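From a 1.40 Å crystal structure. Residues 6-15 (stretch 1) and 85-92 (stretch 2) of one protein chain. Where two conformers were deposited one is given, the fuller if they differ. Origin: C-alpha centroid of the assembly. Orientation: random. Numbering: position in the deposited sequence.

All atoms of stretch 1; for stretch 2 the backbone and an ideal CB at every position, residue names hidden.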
# COMPACT_ATOMS: atom_id res chain seq x y z
N SER A 6 1.03 -9.45 -0.94
CA SER A 6 0.18 -10.08 -1.97
C SER A 6 -1.18 -9.41 -1.97
O SER A 6 -1.78 -9.33 -0.92
CB SER A 6 0.03 -11.57 -1.71
OG SER A 6 -0.77 -12.11 -2.74
N PRO A 7 -1.69 -8.88 -3.11
CA PRO A 7 -0.91 -8.73 -4.34
C PRO A 7 0.28 -7.81 -4.08
O PRO A 7 0.29 -7.04 -3.10
CB PRO A 7 -1.88 -8.05 -5.30
CG PRO A 7 -2.81 -7.31 -4.35
CD PRO A 7 -3.01 -8.27 -3.20
N PRO A 8 1.36 -7.92 -4.87
CA PRO A 8 2.59 -7.24 -4.52
C PRO A 8 2.45 -5.72 -4.62
O PRO A 8 2.20 -5.19 -5.69
CB PRO A 8 3.64 -7.76 -5.51
CG PRO A 8 2.82 -8.33 -6.65
CD PRO A 8 1.51 -8.80 -6.04
N SER A 9 2.70 -5.04 -3.51
CA SER A 9 2.72 -3.57 -3.43
C SER A 9 3.98 -3.02 -4.07
O SER A 9 4.91 -3.76 -4.41
CB SER A 9 2.65 -3.09 -1.99
OG SER A 9 3.84 -3.44 -1.30
N ARG A 10 4.03 -1.70 -4.17
CA ARG A 10 5.25 -1.03 -4.66
C ARG A 10 6.44 -1.44 -3.80
O ARG A 10 7.56 -1.55 -4.34
CB ARG A 10 5.07 0.49 -4.67
CG ARG A 10 4.05 0.94 -5.71
CD ARG A 10 3.88 2.43 -5.81
NE ARG A 10 2.93 2.72 -6.89
CZ ARG A 10 2.64 3.93 -7.34
NH1 ARG A 10 3.18 5.02 -6.80
NH2 ARG A 10 1.81 4.03 -8.37
N GLN A 11 6.24 -1.57 -2.49
CA GLN A 11 7.32 -1.92 -1.54
C GLN A 11 7.75 -3.38 -1.71
O GLN A 11 8.93 -3.69 -1.47
CB GLN A 11 6.83 -1.71 -0.12
CG GLN A 11 6.52 -0.26 0.18
CD GLN A 11 5.11 -0.08 0.66
OE1 GLN A 11 4.17 -0.30 -0.11
NE2 GLN A 11 4.97 0.37 1.90
N GLN A 12 6.84 -4.26 -2.10
CA GLN A 12 7.17 -5.68 -2.36
C GLN A 12 8.06 -5.76 -3.60
O GLN A 12 9.09 -6.43 -3.57
CB GLN A 12 5.89 -6.50 -2.52
CG GLN A 12 6.17 -7.95 -2.90
CD GLN A 12 6.91 -8.71 -1.83
OE1 GLN A 12 6.61 -8.57 -0.65
NE2 GLN A 12 7.83 -9.60 -2.21
N HIS A 13 7.65 -5.13 -4.68
CA HIS A 13 8.44 -5.16 -5.93
C HIS A 13 9.79 -4.46 -5.73
O HIS A 13 10.81 -5.01 -6.15
CB HIS A 13 7.74 -4.43 -7.07
CG HIS A 13 6.49 -5.06 -7.59
ND1 HIS A 13 6.48 -6.27 -8.22
CD2 HIS A 13 5.23 -4.60 -7.62
CE1 HIS A 13 5.25 -6.53 -8.64
NE2 HIS A 13 4.45 -5.52 -8.26
N CYS A 14 9.74 -3.22 -5.22
CA CYS A 14 10.88 -2.28 -5.19
C CYS A 14 11.17 -2.00 -3.72
O CYS A 14 10.53 -1.12 -3.17
CB CYS A 14 10.61 -1.02 -6.01
SG CYS A 14 9.83 -1.31 -7.63
N GLY A 15 12.05 -2.80 -3.13
CA GLY A 15 12.19 -2.88 -1.67
C GLY A 15 12.44 -4.31 -1.27
O GLY A 15 13.61 -4.74 -1.21
N UNK A 85 6.33 4.30 -14.53
CA UNK A 85 5.67 3.04 -14.93
C UNK A 85 6.09 1.98 -13.91
O UNK A 85 7.10 1.29 -14.13
CB UNK A 85 6.05 2.62 -16.35
N UNK A 86 5.37 1.91 -12.80
CA UNK A 86 5.64 0.92 -11.73
C UNK A 86 5.27 -0.48 -12.21
O UNK A 86 4.39 -0.64 -13.08
CB UNK A 86 4.86 1.26 -10.46
N UNK A 87 5.84 -1.56 -11.64
CA UNK A 87 5.41 -2.91 -11.95
C UNK A 87 3.92 -3.08 -11.62
O UNK A 87 3.47 -2.60 -10.60
CB UNK A 87 6.25 -3.93 -11.18
N UNK A 88 3.20 -3.79 -12.49
CA UNK A 88 1.72 -3.96 -12.40
C UNK A 88 1.40 -5.46 -12.43
O UNK A 88 2.00 -6.17 -13.27
CB UNK A 88 1.00 -3.24 -13.54
N UNK A 89 0.47 -5.92 -11.59
CA UNK A 89 0.06 -7.34 -11.61
C UNK A 89 -1.43 -7.41 -11.93
O UNK A 89 -2.25 -6.54 -11.58
CB UNK A 89 0.36 -8.03 -10.28
N UNK A 90 -1.74 -8.47 -12.65
CA UNK A 90 -3.12 -8.80 -13.05
C UNK A 90 -3.95 -9.06 -11.80
O UNK A 90 -3.43 -9.66 -10.85
CB UNK A 90 -3.15 -10.02 -13.98
N UNK A 91 -5.19 -8.58 -11.79
CA UNK A 91 -6.03 -8.67 -10.59
C UNK A 91 -7.48 -8.77 -11.00
O UNK A 91 -7.83 -8.27 -12.07
CB UNK A 91 -5.82 -7.47 -9.67
N UNK A 92 -8.28 -9.33 -10.10
CA UNK A 92 -9.73 -9.54 -10.34
C UNK A 92 -10.51 -8.80 -9.24
O UNK A 92 -10.02 -8.58 -8.13
CB UNK A 92 -10.08 -11.03 -10.35

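Position 85 has nothing of stretch 1 within 5.5 Å of its ideal CB, so many side chains would do; it is Asn-85.

At position 86 the CA-to-CB bond points toward stretch 1, and the ideal CB stands 4.3 Å from Arg-10 NE. Arg-10 offers a flat charged guanidinium. An acidic group could pair with the charge, an amide could accept from it, and an aromatic ring could lie along it. The residue is Trp-86. Its indole takes the last option: the guanidinium lies flat on it, the planes at 8° and the centres 3.6 Å apart. Arg-10 CZ sits over the five-membered ring in a cation-pi contact, while Arg-10 CD packs over the six-membered ring. Arg-10 NH1 and Trp-86 NE1 are 3.4 Å apart, but both are donors, so this proximity reflects stacking; each finds its hydrogen bond elsewhere in the structure. Farther along the indole, Trp-86 CZ3 meets Cys-14 SG at 3.8 Å.

Position 87 also points toward stretch 1, with its ideal CB 3.8 Å from His-13 CD2, over the imidazole. A compact apolar side chain would suit this flat surface, and phi of -58° is compatible with proline. Pro-87 is found: its CB lies 3.5 Å from the centroid of the His-13 ring, almost on the ring normal, a CH-pi contact, and its CG reaches to 4.2 Å from Cys-14 SG.

Position 88 points away; its extended backbone admits many residues, including beta-branched ones. It is Val-88, without contact to stretch 1.

The direction reverses again at 89, where the ideal CB is 4.4 Å from Pro-8 CG and 5.2 Å from His-13 NE2. A small or medium side chain fits, whether apolar, as valine, or partly polar, as serine or threonine. The residue is Thr-89. Its CG2 packs 3.7 Å from Pro-8 CG and approaches the edge of the His-13 ring, while Thr-89 OG1 donates to a water whose oxygen lies 2.8 Å from it. The same water donates to Pro-8 O and is hydrogen-bonded to His-13 NE2, bridging the stretches where no direct hydrogen bond does.

Position 90 is out of reach and unconstrained from this side; it holds Ser-90.

At 91 CA-to-CB points toward stretch 1, but only a long side chain could span the gap to the Pro-7 ring. Leucine, methionine or an aromatic would serve. Phe-91 does so, its CE1 3.8 Å from Pro-7 CG.

Position 92, out of reach, is Asn-92.

Stretch 2 (85-92) NWPVTSFN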
# COMPACT_ATOMS: atom_id res chain seq x y z
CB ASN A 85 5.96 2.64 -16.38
CG ASN A 85 5.04 1.55 -16.89
OD1 ASN A 85 4.29 0.96 -16.11
ND2 ASN A 85 5.10 1.28 -18.18
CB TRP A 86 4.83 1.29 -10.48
CG TRP A 86 5.32 2.50 -9.76
CD1 TRP A 86 4.99 3.81 -9.98
CD2 TRP A 86 6.25 2.50 -8.67
NE1 TRP A 86 5.67 4.62 -9.11
CE2 TRP A 86 6.43 3.84 -8.28
CE3 TRP A 86 6.90 1.48 -7.96
CZ2 TRP A 86 7.25 4.18 -7.21
CZ3 TRP A 86 7.73 1.82 -6.92
CH2 TRP A 86 7.89 3.16 -6.55
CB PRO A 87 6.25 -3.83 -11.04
CG PRO A 87 7.40 -2.96 -10.57
CD PRO A 87 6.91 -1.53 -10.62
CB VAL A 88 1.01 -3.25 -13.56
CG1 VAL A 88 1.09 -4.09 -14.83
CG2 VAL A 88 -0.44 -2.90 -13.24
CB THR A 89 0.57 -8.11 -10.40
OG1 THR A 89 0.05 -7.45 -9.26
CG2 THR A 89 2.08 -8.19 -10.32
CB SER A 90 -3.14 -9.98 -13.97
OG SER A 90 -4.41 -10.10 -14.57
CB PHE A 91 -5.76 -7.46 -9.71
CG PHE A 91 -6.08 -7.63 -8.25
CD1 PHE A 91 -5.50 -8.65 -7.52
CD2 PHE A 91 -6.90 -6.74 -7.59
CE1 PHE A 91 -5.78 -8.80 -6.16
CE2 PHE A 91 -7.17 -6.89 -6.24
CZ PHE A 91 -6.59 -7.90 -5.53
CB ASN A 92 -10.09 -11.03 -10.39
CG ASN A 92 -9.53 -11.80 -11.57
OD1 ASN A 92 -9.55 -11.33 -12.70
ND2 ASN A 92 -9.08 -13.01 -11.34
O HOH W 1 1.46 -5.24 -8.37
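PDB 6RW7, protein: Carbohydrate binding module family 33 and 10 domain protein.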